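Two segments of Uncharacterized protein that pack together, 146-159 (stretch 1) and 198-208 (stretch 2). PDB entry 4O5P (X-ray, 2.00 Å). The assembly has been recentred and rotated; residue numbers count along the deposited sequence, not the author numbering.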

# COMPACT_ATOMS: atom_id res chain seq x y z
N ILE A 146 -7.54 2.80 8.91
CA ILE A 146 -8.86 3.01 8.31
C ILE A 146 -9.85 3.58 9.34
O ILE A 146 -10.54 4.56 9.09
CB ILE A 146 -9.41 1.69 7.72
CG1 ILE A 146 -8.49 1.18 6.61
CG2 ILE A 146 -10.80 1.89 7.14
CD1 ILE A 146 -8.61 -0.30 6.37
N ASN A 147 -9.88 2.97 10.52
CA ASN A 147 -10.82 3.42 11.55
C ASN A 147 -10.52 4.81 12.11
O ASN A 147 -11.45 5.59 12.39
CB ASN A 147 -10.98 2.36 12.64
CG ASN A 147 -11.78 1.15 12.16
OD1 ASN A 147 -12.67 1.29 11.33
ND2 ASN A 147 -11.45 -0.05 12.66
N TRP A 148 -9.24 5.12 12.25
CA TRP A 148 -8.79 6.48 12.57
C TRP A 148 -9.35 7.43 11.53
O TRP A 148 -9.89 8.49 11.86
CB TRP A 148 -7.25 6.54 12.51
CG TRP A 148 -6.69 7.89 12.89
CD1 TRP A 148 -6.43 8.34 14.15
CD2 TRP A 148 -6.29 8.94 12.00
NE1 TRP A 148 -5.91 9.61 14.11
CE2 TRP A 148 -5.82 10.01 12.80
CE3 TRP A 148 -6.31 9.11 10.61
CZ2 TRP A 148 -5.37 11.21 12.25
CZ3 TRP A 148 -5.86 10.30 10.07
CH2 TRP A 148 -5.39 11.34 10.89
N GLY A 149 -9.22 7.04 10.26
CA GLY A 149 -9.75 7.82 9.15
C GLY A 149 -11.22 8.11 9.32
O GLY A 149 -11.64 9.28 9.25
N LEU A 150 -12.01 7.07 9.58
CA LEU A 150 -13.43 7.25 9.86
C LEU A 150 -13.68 8.25 11.01
O LEU A 150 -14.50 9.16 10.88
CB LEU A 150 -14.12 5.90 10.12
CG LEU A 150 -14.23 5.02 8.87
CD1 LEU A 150 -14.64 3.60 9.22
CD2 LEU A 150 -15.23 5.64 7.88
N VAL A 151 -12.93 8.10 12.11
CA VAL A 151 -13.05 9.01 13.26
C VAL A 151 -12.80 10.46 12.88
O VAL A 151 -13.49 11.36 13.37
CB VAL A 151 -12.12 8.58 14.42
CG1 VAL A 151 -12.17 9.60 15.57
CG2 VAL A 151 -12.49 7.19 14.91
N GLN A 152 -11.83 10.70 11.99
CA GLN A 152 -11.49 12.08 11.60
C GLN A 152 -12.66 12.85 10.99
O GLN A 152 -12.71 14.08 11.08
CB GLN A 152 -10.30 12.10 10.65
CG GLN A 152 -9.05 11.52 11.26
CD GLN A 152 -8.87 11.95 12.70
OE1 GLN A 152 -8.58 13.11 12.98
NE2 GLN A 152 -9.06 11.02 13.62
N LEU A 153 -13.58 12.12 10.37
CA LEU A 153 -14.79 12.70 9.79
C LEU A 153 -15.69 13.20 10.92
O LEU A 153 -16.29 14.29 10.85
CB LEU A 153 -15.54 11.63 8.99
CG LEU A 153 -14.89 10.98 7.76
CD1 LEU A 153 -15.94 10.17 7.02
CD2 LEU A 153 -14.26 12.01 6.83
N VAL A 154 -15.77 12.37 11.96
CA VAL A 154 -16.54 12.71 13.14
C VAL A 154 -15.93 13.99 13.72
O VAL A 154 -16.67 14.93 14.05
CB VAL A 154 -16.53 11.57 14.19
CG1 VAL A 154 -17.03 12.07 15.54
CG2 VAL A 154 -17.37 10.40 13.72
N ASP A 155 -14.60 14.03 13.81
CA ASP A 155 -13.87 15.19 14.31
C ASP A 155 -14.16 16.46 13.52
O ASP A 155 -14.38 17.51 14.10
CB ASP A 155 -12.36 14.92 14.29
CG ASP A 155 -11.55 16.06 14.90
OD1 ASP A 155 -11.61 16.24 16.13
OD2 ASP A 155 -10.83 16.77 14.15
N ALA A 156 -14.16 16.35 12.19
CA ALA A 156 -14.46 17.48 11.33
C ALA A 156 -15.85 18.05 11.60
O ALA A 156 -16.01 19.27 11.71
CB ALA A 156 -14.30 17.10 9.86
N LEU A 157 -16.85 17.17 11.70
CA LEU A 157 -18.21 17.65 12.00
C LEU A 157 -18.26 18.28 13.40
O LEU A 157 -18.82 19.36 13.58
CB LEU A 157 -19.24 16.52 11.88
CG LEU A 157 -20.72 16.90 11.78
CD1 LEU A 157 -20.93 18.01 10.75
CD2 LEU A 157 -21.57 15.69 11.42
N PHE A 158 -17.67 17.57 14.36
CA PHE A 158 -17.62 17.98 15.76
C PHE A 158 -17.06 19.38 15.88
O PHE A 158 -17.59 20.20 16.62
CB PHE A 158 -16.74 16.99 16.52
CG PHE A 158 -16.84 17.09 18.02
CD1 PHE A 158 -17.91 16.50 18.69
CD2 PHE A 158 -15.84 17.71 18.76
CE1 PHE A 158 -18.00 16.57 20.07
CE2 PHE A 158 -15.92 17.79 20.15
CZ PHE A 158 -17.00 17.21 20.81
N TYR A 159 -15.98 19.66 15.16
CA TYR A 159 -15.40 21.00 15.19
C TYR A 159 -16.31 21.97 14.48
O TYR A 159 -16.45 23.12 14.92
CB TYR A 159 -14.02 21.05 14.53
CG TYR A 159 -13.32 22.39 14.70
CD1 TYR A 159 -13.53 23.43 13.80
CD2 TYR A 159 -12.46 22.61 15.76
CE1 TYR A 159 -12.90 24.65 13.95
CE2 TYR A 159 -11.82 23.82 15.93
CZ TYR A 159 -12.05 24.83 15.02
OH TYR A 159 -11.41 26.04 15.19
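Stretch 2, residues 198-208: KRRAALEPKLK

Stretch 2 is helical throughout and lies alongside the helix of stretch 1 in the same N-to-C direction, the two axes inclined by 10° and 10.8 Å apart at closest approach. Both helices begin before and continue beyond these residues. The helix of stretch 2 is kinked where the N atoms of P205 and K206 lack a bond to the preceding turn; proline has no amide hydrogen to give. In register, N147 lies beside R199 (CA to CA 7.8 Å) and V154 beside K206 (CA to CA 7.3 Å), so seven residues of advance on one helix match seven on the other.

The contact is modest, 360 Å² summed over both sides, and centres on V154, L203 and K206, whose CA-to-CB bonds all point toward the partner helix. V154, with chi1 in t, reaches K206 through its CG1, 3.4 Å from K206 CG. Its CG2 meets two leucines, lying 4.3 Å from L203 CD2 and 4.4 Å from L207 CD2. K206 thus packs through the aliphatic part of its chain, and its CD also comes within 4.5 Å of F158 CE1, one turn beyond V154.

Toward the N-terminal end, R199 takes over. Its CD lies 4.2 Å from L150 CD1 and 3.2 Å from N147 OD1, a polar atom buried here without a hydrogen-bonding partner in the model. No direct hydrogen bond joins the stretches; instead, one water accepts from both N147 ND2 (2.8 Å to the water O) and R199 NH1 (3.0 Å to the same O), bridging the helices at the N-terminal end of the contact, away from V154 and the leucines. E204 and K208 stay clear of stretch 1 and pair within their own helix, K208 NZ forming a salt bridge with E204 OE1 at 2.6 Å.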

# COMPACT_ATOMS: atom_id res chain seq x y z
N LYS A 198 -19.04 -3.60 14.97
CA LYS A 198 -18.21 -2.89 15.94
C LYS A 198 -18.00 -1.42 15.56
O LYS A 198 -18.05 -0.54 16.42
CB LYS A 198 -16.87 -3.60 16.15
CG LYS A 198 -17.04 -4.98 16.75
CD LYS A 198 -15.76 -5.46 17.40
CE LYS A 198 -15.42 -4.66 18.64
NZ LYS A 198 -14.14 -5.12 19.23
N ARG A 199 -17.76 -1.17 14.27
CA ARG A 199 -17.57 0.19 13.77
C ARG A 199 -18.85 1.03 13.93
O ARG A 199 -18.82 2.18 14.41
CB ARG A 199 -17.15 0.16 12.30
CG ARG A 199 -15.79 -0.48 12.05
CD ARG A 199 -15.32 -0.28 10.62
NE ARG A 199 -16.07 -1.05 9.63
CZ ARG A 199 -15.81 -2.32 9.30
NH1 ARG A 199 -14.83 -2.99 9.89
NH2 ARG A 199 -16.55 -2.93 8.38
N ARG A 200 -19.98 0.44 13.53
CA ARG A 200 -21.26 1.16 13.67
C ARG A 200 -21.57 1.47 15.12
O ARG A 200 -21.88 2.62 15.46
CB ARG A 200 -22.42 0.40 13.05
CG ARG A 200 -23.73 1.16 13.15
CD ARG A 200 -24.86 0.46 12.43
NE ARG A 200 -24.64 0.37 10.99
CZ ARG A 200 -24.85 1.37 10.14
NH1 ARG A 200 -25.26 2.56 10.57
NH2 ARG A 200 -24.63 1.19 8.84
N ALA A 201 -21.48 0.44 15.97
CA ALA A 201 -21.70 0.59 17.41
C ALA A 201 -20.83 1.70 17.99
O ALA A 201 -21.33 2.60 18.66
CB ALA A 201 -21.46 -0.73 18.15
N ALA A 202 -19.53 1.64 17.71
CA ALA A 202 -18.64 2.63 18.29
C ALA A 202 -18.93 4.05 17.80
O ALA A 202 -18.75 5.01 18.55
CB ALA A 202 -17.18 2.28 18.02
N LEU A 203 -19.35 4.19 16.54
CA LEU A 203 -19.59 5.53 15.99
C LEU A 203 -20.94 6.13 16.36
O LEU A 203 -21.13 7.35 16.30
CB LEU A 203 -19.46 5.52 14.47
CG LEU A 203 -18.05 5.32 13.90
CD1 LEU A 203 -18.05 5.56 12.40
CD2 LEU A 203 -17.04 6.22 14.60
N GLU A 204 -21.89 5.27 16.71
CA GLU A 204 -23.27 5.71 16.91
C GLU A 204 -23.52 6.84 17.93
O GLU A 204 -24.29 7.76 17.62
CB GLU A 204 -24.20 4.53 17.17
CG GLU A 204 -24.89 4.02 15.90
CD GLU A 204 -26.40 4.09 16.02
OE1 GLU A 204 -26.96 3.51 16.98
OE2 GLU A 204 -27.02 4.74 15.15
N PRO A 205 -22.91 6.78 19.12
CA PRO A 205 -23.19 7.85 20.09
C PRO A 205 -22.83 9.23 19.55
O PRO A 205 -23.61 10.17 19.70
CB PRO A 205 -22.26 7.50 21.26
CG PRO A 205 -22.15 6.04 21.22
CD PRO A 205 -22.11 5.70 19.74
N LYS A 206 -21.66 9.34 18.93
CA LYS A 206 -21.23 10.61 18.36
C LYS A 206 -22.11 11.03 17.16
O LYS A 206 -22.52 12.18 17.08
CB LYS A 206 -19.75 10.54 17.97
CG LYS A 206 -18.98 11.82 18.28
CD LYS A 206 -19.12 12.24 19.72
CE LYS A 206 -18.18 11.48 20.64
NZ LYS A 206 -18.64 11.64 22.05
N LEU A 207 -22.41 10.10 16.26
CA LEU A 207 -23.26 10.41 15.10
C LEU A 207 -24.65 10.89 15.54
O LEU A 207 -25.25 11.73 14.88
CB LEU A 207 -23.42 9.21 14.17
CG LEU A 207 -22.15 8.72 13.49
CD1 LEU A 207 -22.43 7.48 12.68
CD2 LEU A 207 -21.57 9.82 12.62
N LYS A 208 -25.15 10.36 16.64
CA LYS A 208 -26.45 10.79 17.13
C LYS A 208 -26.37 12.16 17.76
O LYS A 208 -27.23 13.00 17.50
CB LYS A 208 -27.04 9.76 18.10
CG LYS A 208 -27.55 8.51 17.38
CD LYS A 208 -28.07 7.46 18.35
CE LYS A 208 -28.54 6.22 17.59
NZ LYS A 208 -28.49 5.01 18.46
O HOH W 1 -12.94 -2.39 12.15